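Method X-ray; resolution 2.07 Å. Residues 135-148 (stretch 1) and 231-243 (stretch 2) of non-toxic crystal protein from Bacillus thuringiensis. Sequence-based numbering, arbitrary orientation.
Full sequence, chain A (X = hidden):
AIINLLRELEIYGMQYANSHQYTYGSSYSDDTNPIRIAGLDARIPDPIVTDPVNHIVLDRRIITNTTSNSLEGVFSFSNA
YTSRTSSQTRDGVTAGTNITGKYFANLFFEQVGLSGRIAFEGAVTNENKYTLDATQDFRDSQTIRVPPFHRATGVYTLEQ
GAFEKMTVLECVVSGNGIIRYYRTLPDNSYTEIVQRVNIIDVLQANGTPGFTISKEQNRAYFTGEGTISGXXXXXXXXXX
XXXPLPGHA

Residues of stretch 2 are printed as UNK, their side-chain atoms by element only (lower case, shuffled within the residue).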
ATOM      1  N   THR A 135      -5.273  -0.023 -13.631  1.00 34.64           N
ATOM      2  CA  THR A 135      -6.109   0.284 -14.775  1.00 34.19           C
ATOM      3  C   THR A 135      -7.530  -0.206 -14.544  1.00 33.81           C
ATOM      4  O   THR A 135      -7.761  -1.386 -14.291  1.00 32.96           O
ATOM      5  CB  THR A 135      -5.555  -0.361 -16.061  1.00 34.14           C
ATOM      6  OG1 THR A 135      -4.298   0.244 -16.394  1.00 34.40           O
ATOM      7  CG2 THR A 135      -6.524  -0.174 -17.214  1.00 36.36           C
ATOM      8  N   GLN A 136      -8.480   0.719 -14.610  1.00 33.02           N
ATOM      9  CA  GLN A 136      -9.883   0.381 -14.441  1.00 33.01           C
ATOM     10  C   GLN A 136     -10.501   0.376 -15.830  1.00 33.17           C
ATOM     11  O   GLN A 136     -10.270   1.294 -16.613  1.00 33.74           O
ATOM     12  CB  GLN A 136     -10.569   1.422 -13.554  1.00 33.82           C
ATOM     13  CG  GLN A 136     -10.118   1.375 -12.103  1.00 33.77           C
ATOM     14  CD  GLN A 136     -10.760   2.456 -11.252  1.00 34.84           C
ATOM     15  OE1 GLN A 136     -10.333   3.613 -11.273  1.00 30.48           O
ATOM     16  NE2 GLN A 136     -11.799   2.082 -10.503  1.00 31.22           N
ATOM     17  N   ASP A 137     -11.264  -0.663 -16.150  1.00 35.73           N
ATOM     18  CA  ASP A 137     -11.904  -0.757 -17.463  1.00 38.09           C
ATOM     19  C   ASP A 137     -13.374  -0.352 -17.381  1.00 36.97           C
ATOM     20  O   ASP A 137     -14.239  -1.178 -17.107  1.00 38.18           O
ATOM     21  CB  ASP A 137     -11.811  -2.187 -18.012  1.00 40.48           C
ATOM     22  CG  ASP A 137     -10.379  -2.646 -18.222  1.00 42.98           C
ATOM     23  OD1 ASP A 137      -9.659  -2.030 -19.030  1.00 44.88           O
ATOM     24  OD2 ASP A 137      -9.972  -3.632 -17.579  1.00 46.08           O
ATOM     25  N   PHE A 138     -13.658   0.916 -17.634  1.00 35.02           N
ATOM     26  CA  PHE A 138     -15.028   1.396 -17.573  1.00 32.84           C
ATOM     27  C   PHE A 138     -15.765   1.128 -18.877  1.00 33.43           C
ATOM     28  O   PHE A 138     -15.350   1.573 -19.948  1.00 34.15           O
ATOM     29  CB  PHE A 138     -15.048   2.890 -17.242  1.00 30.58           C
ATOM     30  CG  PHE A 138     -14.447   3.217 -15.905  1.00 29.18           C
ATOM     31  CD1 PHE A 138     -15.091   2.844 -14.733  1.00 29.09           C
ATOM     32  CD2 PHE A 138     -13.220   3.874 -15.819  1.00 29.08           C
ATOM     33  CE1 PHE A 138     -14.524   3.113 -13.485  1.00 28.16           C
ATOM     34  CE2 PHE A 138     -12.642   4.150 -14.580  1.00 27.10           C
ATOM     35  CZ  PHE A 138     -13.297   3.768 -13.410  1.00 28.41           C
ATOM     36  N   ARG A 139     -16.859   0.381 -18.771  1.00 31.92           N
ATOM     37  CA  ARG A 139     -17.682   0.036 -19.918  1.00 32.82           C
ATOM     38  C   ARG A 139     -19.123   0.383 -19.570  1.00 32.67           C
ATOM     39  O   ARG A 139     -19.639  -0.050 -18.539  1.00 30.32           O
ATOM     40  CB  ARG A 139     -17.585  -1.465 -20.232  1.00 36.24           C
ATOM     41  CG  ARG A 139     -16.185  -1.981 -20.561  1.00 42.85           C
ATOM     42  CD  ARG A 139     -16.257  -3.418 -21.098  1.00 47.90           C
ATOM     43  NE  ARG A 139     -14.941  -4.011 -21.336  1.00 50.90           N
ATOM     44  CZ  ARG A 139     -14.117  -4.421 -20.374  1.00 53.36           C
ATOM     45  NH1 ARG A 139     -12.938  -4.946 -20.680  1.00 54.57           N
ATOM     46  NH2 ARG A 139     -14.474  -4.313 -19.100  1.00 54.50           N
ATOM     47  N   ASP A 140     -19.761   1.173 -20.427  1.00 29.70           N
ATOM     48  CA  ASP A 140     -21.146   1.573 -20.216  1.00 32.32           C
ATOM     49  C   ASP A 140     -21.810   1.846 -21.551  1.00 30.96           C
ATOM     50  O   ASP A 140     -21.139   2.123 -22.549  1.00 31.66           O
ATOM     51  CB  ASP A 140     -21.220   2.834 -19.344  1.00 33.52           C
ATOM     52  CG  ASP A 140     -20.841   2.566 -17.900  1.00 35.96           C
ATOM     53  OD1 ASP A 140     -21.637   1.931 -17.186  1.00 39.52           O
ATOM     54  OD2 ASP A 140     -19.743   2.979 -17.480  1.00 37.53           O
ATOM     55  N   SER A 141     -23.132   1.760 -21.570  1.00 29.18           N
ATOM     56  CA  SER A 141     -23.876   2.024 -22.788  1.00 31.48           C
ATOM     57  C   SER A 141     -25.123   2.797 -22.426  1.00 29.88           C
ATOM     58  O   SER A 141     -25.520   2.839 -21.265  1.00 32.60           O
ATOM     59  CB  SER A 141     -24.257   0.720 -23.490  1.00 31.46           C
ATOM     60  OG  SER A 141     -25.269   0.039 -22.769  1.00 37.06           O
ATOM     61  N   GLN A 142     -25.737   3.417 -23.421  1.00 29.46           N
ATOM     62  CA  GLN A 142     -26.945   4.197 -23.197  1.00 30.39           C
ATOM     63  C   GLN A 142     -27.792   4.240 -24.457  1.00 30.55           C
ATOM     64  O   GLN A 142     -27.316   4.634 -25.524  1.00 30.46           O
ATOM     65  CB  GLN A 142     -26.584   5.627 -22.795  1.00 30.55           C
ATOM     66  CG  GLN A 142     -27.776   6.583 -22.737  1.00 32.67           C
ATOM     67  CD  GLN A 142     -28.682   6.313 -21.560  1.00 34.03           C
ATOM     68  OE1 GLN A 142     -28.267   6.430 -20.410  1.00 35.50           O
ATOM     69  NE2 GLN A 142     -29.926   5.943 -21.837  1.00 35.22           N
ATOM     70  N   THR A 143     -29.051   3.844 -24.327  1.00 30.51           N
ATOM     71  CA  THR A 143     -29.962   3.855 -25.454  1.00 30.95           C
ATOM     72  C   THR A 143     -30.717   5.167 -25.416  1.00 30.35           C
ATOM     73  O   THR A 143     -31.045   5.672 -24.344  1.00 30.00           O
ATOM     74  CB  THR A 143     -30.946   2.683 -25.374  1.00 33.27           C
ATOM     75  OG1 THR A 143     -30.203   1.464 -25.252  1.00 35.26           O
ATOM     76  CG2 THR A 143     -31.797   2.617 -26.633  1.00 32.44           C
ATOM     77  N   ILE A 144     -31.000   5.713 -26.589  1.00 31.74           N
ATOM     78  CA  ILE A 144     -31.675   6.995 -26.680  1.00 32.50           C
ATOM     79  C   ILE A 144     -32.566   7.049 -27.907  1.00 32.49           C
ATOM     80  O   ILE A 144     -32.284   6.409 -28.913  1.00 31.56           O
ATOM     81  CB  ILE A 144     -30.630   8.138 -26.792  1.00 34.50           C
ATOM     82  CG1 ILE A 144     -31.323   9.493 -26.738  1.00 36.60           C
ATOM     83  CG2 ILE A 144     -29.845   8.005 -28.095  1.00 34.31           C
ATOM     84  CD1 ILE A 144     -31.962   9.772 -25.405  1.00 38.72           C
ATOM     85  N   ARG A 145     -33.647   7.812 -27.820  1.00 33.03           N
ATOM     86  CA  ARG A 145     -34.532   7.960 -28.955  1.00 33.27           C
ATOM     87  C   ARG A 145     -34.232   9.318 -29.542  1.00 31.10           C
ATOM     88  O   ARG A 145     -34.432  10.344 -28.894  1.00 31.25           O
ATOM     89  CB  ARG A 145     -36.000   7.883 -28.531  1.00 38.36           C
ATOM     90  CG  ARG A 145     -36.964   8.114 -29.686  1.00 43.86           C
ATOM     91  CD  ARG A 145     -38.403   7.805 -29.298  1.00 49.67           C
ATOM     92  NE  ARG A 145     -38.577   6.392 -28.966  1.00 54.27           N
ATOM     93  CZ  ARG A 145     -39.745   5.829 -28.675  1.00 57.31           C
ATOM     94  NH1 ARG A 145     -40.856   6.558 -28.670  1.00 57.97           N
ATOM     95  NH2 ARG A 145     -39.804   4.534 -28.391  1.00 58.35           N
ATOM     96  N   VAL A 146     -33.730   9.329 -30.769  1.00 29.00           N
ATOM     97  CA  VAL A 146     -33.396  10.586 -31.409  1.00 28.26           C
ATOM     98  C   VAL A 146     -34.512  11.029 -32.331  1.00 30.40           C
ATOM     99  O   VAL A 146     -34.747  10.423 -33.377  1.00 30.60           O
ATOM    100  CB  VAL A 146     -32.107  10.481 -32.231  1.00 26.40           C
ATOM    101  CG1 VAL A 146     -31.707  11.863 -32.708  1.00 23.85           C
ATOM    102  CG2 VAL A 146     -31.005   9.846 -31.390  1.00 24.85           C
ATOM    103  N   PRO A 147     -35.213  12.103 -31.950  1.00 32.17           N
ATOM    104  CA  PRO A 147     -36.324  12.658 -32.724  1.00 34.54           C
ATOM    105  C   PRO A 147     -35.879  13.133 -34.098  1.00 36.09           C
ATOM    106  O   PRO A 147     -34.712  13.459 -34.308  1.00 35.95           O
ATOM    107  CB  PRO A 147     -36.805  13.818 -31.856  1.00 34.23           C
ATOM    108  CG  PRO A 147     -36.415  13.385 -30.460  1.00 34.00           C
ATOM    109  CD  PRO A 147     -35.038  12.839 -30.688  1.00 30.27           C
ATOM    110  N   PRO A 148     -36.816  13.184 -35.055  1.00 37.52           N
ATOM    111  CA  PRO A 148     -36.494  13.632 -36.411  1.00 37.02           C
ATOM    112  C   PRO A 148     -35.760  14.971 -36.394  1.00 36.73           C
ATOM    113  O   PRO A 148     -36.069  15.848 -35.589  1.00 37.08           O
ATOM    114  CB  PRO A 148     -37.869  13.738 -37.065  1.00 37.71           C
ATOM    115  CG  PRO A 148     -38.615  12.615 -36.411  1.00 38.52           C
ATOM    116  CD  PRO A 148     -38.230  12.777 -34.958  1.00 38.47           C
ATOM    117  N   UNK A 231      -5.511   8.481  -6.538  1.00 28.38           N
ATOM    118  CA  UNK A 231      -6.807   8.754  -7.139  1.00 30.40           C
ATOM    119  C   UNK A 231      -7.425   7.457  -7.612  1.00 30.33           C
ATOM    120  O   UNK A 231      -6.719   6.477  -7.844  1.00 31.33           O
ATOM    121  o   UNK A 231      -5.671  13.102  -9.116  1.00 46.81           O
ATOM    122  c   UNK A 231      -6.131  11.071  -7.930  1.00 37.82           C
ATOM    123  c   UNK A 231      -6.638   9.700  -8.324  1.00 31.43           C
ATOM    124  n   UNK A 231      -5.133  11.170 -10.135  1.00 43.86           N
ATOM    125  c   UNK A 231      -5.628  11.868  -9.119  1.00 42.32           C
ATOM    126  N   UNK A 232      -8.747   7.449  -7.750  1.00 28.66           N
ATOM    127  CA  UNK A 232      -9.443   6.263  -8.223  1.00 27.68           C
ATOM    128  C   UNK A 232     -10.784   6.632  -8.848  1.00 27.07           C
ATOM    129  O   UNK A 232     -11.459   7.565  -8.394  1.00 26.02           O
ATOM    130  c   UNK A 232      -9.725   5.262  -7.079  1.00 28.06           C
ATOM    131  c   UNK A 232     -11.284   4.848  -5.134  1.00 33.17           C
ATOM    132  c   UNK A 232      -8.450   4.937  -6.328  1.00 32.45           C
ATOM    133  c   UNK A 232     -10.722   5.862  -6.095  1.00 28.96           C
ATOM    134  N   UNK A 233     -11.156   5.896  -9.890  1.00 26.42           N
ATOM    135  CA  UNK A 233     -12.433   6.118 -10.547  1.00 27.76           C
ATOM    136  C   UNK A 233     -13.489   5.528  -9.635  1.00 28.01           C
ATOM    137  O   UNK A 233     -13.367   4.372  -9.229  1.00 28.28           O
ATOM    138  N   UNK A 234     -14.513   6.313  -9.308  1.00 27.27           N
ATOM    139  CA  UNK A 234     -15.575   5.880  -8.405  1.00 26.46           C
ATOM    140  C   UNK A 234     -16.835   5.381  -9.107  1.00 27.00           C
ATOM    141  O   UNK A 234     -17.427   4.374  -8.702  1.00 25.06           O
ATOM    142  c   UNK A 234     -14.784   7.483  -6.541  1.00 27.80           C
ATOM    143  c   UNK A 234     -14.366   6.312  -5.649  1.00 26.48           C
ATOM    144  c   UNK A 234     -15.938   7.032  -7.450  1.00 24.24           C
ATOM    145  c   UNK A 234     -15.199   8.690  -5.705  1.00 25.33           C
ATOM    146  N   UNK A 235     -17.262   6.108 -10.134  1.00 25.46           N
ATOM    147  CA  UNK A 235     -18.443   5.735 -10.906  1.00 27.85           C
ATOM    148  C   UNK A 235     -18.447   6.521 -12.208  1.00 29.03           C
ATOM    149  O   UNK A 235     -17.692   7.484 -12.365  1.00 29.52           O
ATOM    150  c   UNK A 235     -21.354   7.780  -9.292  1.00 38.74           C
ATOM    151  c   UNK A 235     -19.730   6.041 -10.133  1.00 30.32           C
ATOM    152  n   UNK A 235     -21.295   8.605  -8.248  1.00 38.50           N
ATOM    153  c   UNK A 235     -20.052   7.522 -10.027  1.00 34.52           C
ATOM    154  o   UNK A 235     -22.401   7.250  -9.661  1.00 40.28           O
ATOM    155  N   UNK A 236     -19.312   6.125 -13.135  1.00 28.83           N
ATOM    156  CA  UNK A 236     -19.395   6.803 -14.418  1.00 30.93           C
ATOM    157  C   UNK A 236     -20.804   7.282 -14.705  1.00 33.33           C
ATOM    158  O   UNK A 236     -21.775   6.784 -14.132  1.00 32.79           O
ATOM    159  c   UNK A 236     -18.976   5.883 -15.563  1.00 32.74           C
ATOM    160  o   UNK A 236     -19.796   4.708 -15.546  1.00 35.31           O
ATOM    161  c   UNK A 236     -17.518   5.486 -15.420  1.00 31.37           C
ATOM    162  N   UNK A 237     -20.907   8.265 -15.593  1.00 31.89           N
ATOM    163  CA  UNK A 237     -22.197   8.808 -15.979  1.00 31.79           C
ATOM    164  C   UNK A 237     -22.221   9.019 -17.484  1.00 30.19           C
ATOM    165  O   UNK A 237     -21.209   9.398 -18.083  1.00 29.99           O
ATOM    166  c   UNK A 237     -22.362  10.219 -13.842  1.00 34.62           C
ATOM    167  c   UNK A 237     -21.089  10.667 -11.826  1.00 36.25           C
ATOM    168  c   UNK A 237     -22.461  10.184 -15.343  1.00 31.87           C
ATOM    169  c   UNK A 237     -23.413  10.027 -11.659  1.00 33.79           C
ATOM    170  c   UNK A 237     -23.480   9.942 -13.049  1.00 36.14           C
ATOM    171  c   UNK A 237     -21.170  10.579 -13.218  1.00 35.01           C
ATOM    172  c   UNK A 237     -22.217  10.391 -11.047  1.00 35.99           C
ATOM    173  N   UNK A 238     -23.370   8.769 -18.095  1.00 27.64           N
ATOM    174  CA  UNK A 238     -23.518   9.044 -19.512  1.00 27.95           C
ATOM    175  C   UNK A 238     -24.647  10.060 -19.576  1.00 27.88           C
ATOM    176  O   UNK A 238     -25.756   9.786 -19.135  1.00 27.75           O
ATOM    177  c   UNK A 238     -23.911   7.812 -20.343  1.00 27.34           C
ATOM    178  c   UNK A 238     -22.755   6.805 -20.380  1.00 27.81           C
ATOM    179  c   UNK A 238     -23.047   5.534 -21.178  1.00 27.78           C
ATOM    180  c   UNK A 238     -24.266   8.258 -21.760  1.00 27.45           C
ATOM    181  N   UNK A 239     -24.350  11.249 -20.080  1.00 28.74           N
ATOM    182  CA  UNK A 239     -25.362  12.281 -20.207  1.00 29.91           C
ATOM    183  C   UNK A 239     -25.578  12.570 -21.685  1.00 30.05           C
ATOM    184  O   UNK A 239     -24.631  12.784 -22.438  1.00 27.08           O
ATOM    185  o   UNK A 239     -23.696  13.327 -17.450  1.00 37.20           O
ATOM    186  c   UNK A 239     -24.826  13.323 -17.967  1.00 34.16           C
ATOM    187  c   UNK A 239     -24.933  13.546 -19.466  1.00 32.18           C
ATOM    188  o   UNK A 239     -25.873  13.129 -17.310  1.00 35.87           O
ATOM    189  N   UNK A 240     -26.838  12.567 -22.090  1.00 29.44           N
ATOM    190  CA  UNK A 240     -27.184  12.806 -23.476  1.00 29.39           C
ATOM    191  C   UNK A 240     -27.995  14.083 -23.662  1.00 29.15           C
ATOM    192  O   UNK A 240     -29.069  14.240 -23.088  1.00 31.69           O
ATOM    193  c   UNK A 240     -28.255  11.837 -25.523  1.00 25.73           C
ATOM    194  c   UNK A 240     -27.990  11.630 -24.040  1.00 27.81           C
ATOM    195  c   UNK A 240     -27.241  10.326 -23.793  1.00 26.64           C
ATOM    196  N   UNK A 241     -27.458  14.998 -24.458  1.00 29.15           N
ATOM    197  CA  UNK A 241     -28.143  16.238 -24.763  1.00 30.68           C
ATOM    198  C   UNK A 241     -28.733  16.051 -26.156  1.00 31.37           C
ATOM    199  O   UNK A 241     -28.003  15.811 -27.123  1.00 29.92           O
ATOM    200  c   UNK A 241     -26.679  17.732 -23.370  1.00 34.80           C
ATOM    201  c   UNK A 241     -27.887  18.663 -25.355  1.00 35.44           C
ATOM    202  c   UNK A 241     -27.177  17.438 -24.783  1.00 33.16           C
ATOM    203  N   UNK A 242     -30.055  16.133 -26.245  1.00 31.22           N
ATOM    204  CA  UNK A 242     -30.758  15.977 -27.513  1.00 33.50           C
ATOM    205  C   UNK A 242     -31.232  17.358 -27.953  1.00 35.69           C
ATOM    206  O   UNK A 242     -31.854  18.081 -27.177  1.00 35.87           O
ATOM    207  c   UNK A 242     -32.624  12.709 -26.638  1.00 36.40           C
ATOM    208  c   UNK A 242     -32.801  15.039 -28.633  1.00 36.36           C
ATOM    209  c   UNK A 242     -31.502  13.638 -27.017  1.00 34.90           C
ATOM    210  c   UNK A 242     -31.973  15.048 -27.356  1.00 33.94           C
ATOM    211  N   UNK A 243     -30.935  17.732 -29.188  1.00 37.34           N
ATOM    212  CA  UNK A 243     -31.341  19.044 -29.666  1.00 40.24           C
ATOM    213  C   UNK A 243     -31.673  19.047 -31.151  1.00 40.46           C
ATOM    214  O   UNK A 243     -31.158  18.232 -31.918  1.00 39.79           O
ATOM    215  c   UNK A 243     -28.906  19.736 -30.014  1.00 44.58           C
ATOM    216  o   UNK A 243     -26.623  20.417 -29.935  1.00 50.66           O
ATOM    217  c   UNK A 243     -30.238  20.062 -29.370  1.00 41.07           C
ATOM    218  o   UNK A 243     -27.983  21.270 -28.437  1.00 47.73           O
ATOM    219  c   UNK A 243     -27.757  20.532 -29.421  1.00 47.92           C
TER
HETATM  220  O   HOH W   1     -28.274   9.447 -19.823  1.00 35.27           O

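Stretch 2 runs as a strand alongside the strand of residues 135-146, their N-to-C directions 26° apart and their axes 8.0 Å apart at closest approach. Position 231 carries three side-chain carbons in a row, the third bearing one oxygen and one nitrogen; a carboxamide at the end of this chain makes it Gln231, which stays clear of stretch 1. At 232, four carbons fork at the first, with one arm two carbons long. This is Ile232; its CA-to-CB bond points sideways to the neighbouring strand.

Position 233 has no side-chain atoms and is Gly233. Its bareness matters, because an ideal CB here would lie 2.4 Å from Phe138 CZ and 2.9 Å from Gln136 OE1, both clashes. The open backbone is instead gripped by the amide of Gln136: Gly233 N donates to Gln136 OE1 at 2.8 Å, and Gln136 NE2 donates to Gly233 O at 3.1 Å. One carboxamide thus answers both the N-H and the C=O of the same glycine, while Phe138 CZ rests 3.8 Å from Gly233 CA.

Position 234 holds four carbons forked at the second, hence Leu234, pointing away. Position 235 repeats the pattern of three carbons ending in one oxygen and one nitrogen; it is Gln235, also directed away.

At 236, one carbon carries an oxygen and a carbon, and it points toward stretch 1. The oxygen lies near the carboxylate of Asp140 and the carbon arm near the ring of Phe138, which suits Thr236. Its hydroxyl, OG1, donates a short hydrogen bond to Asp140 OD2 at 2.6 Å, and its CG2 comes within 3.7 Å of Phe138 CD1, approaching the ring obliquely.

Position 237, a single carbon followed by a six-carbon ring, is Phe237 and turns away. Position 238 has four carbons forked at the first, with the CA-to-CB bond pointing toward stretch 1 and the end of the longer arm near Asp140: Ile238. Its CD1 lies 3.7 Å from Asp140 CB, and its CG2 lies 3.7 Å from Gln142 CB. Water 1 donates to both Ile238 O (2.6 Å) and Gln142 OE1 (3.1 Å), joining backbone to side chain.

Two carbons, the second with two oxygens, identify 239 as Asp239, facing away. At 240, one carbon bears two others, one near Ile144 and the other near Gln142. This is Val240; its CG1 packs 4.0 Å from Ile144 CG1, and its CG2 sits 3.9 Å from Gln142 CG. Position 241 has the same three-carbon fork but is out of reach: Val241. At 242, four carbons again fork at the first, the longer arm ending near Ile144 and the shorter near Pro147. This is Ile242, whose CD1 meets Ile144 CD1 at 3.3 Å and whose CG2 lies 3.8 Å from Pro147 CD. Position 243, three carbons ending in two oxygens, is Glu243, pointing away.

The contact is therefore one of side chains, with the backbone of Gly233 entering directly through the Gln136 amide. From 236 to 242, alternate residues face stretch 1. Polar bonds hold the Gly233 and Thr236 end, Ile238 fills the middle, and apolar packing closes the Val240 and Ile242 end; the whole contact buries 618 Å², both sides summed.

Stretch 2 231-243: QIGLQTFIDVVIE
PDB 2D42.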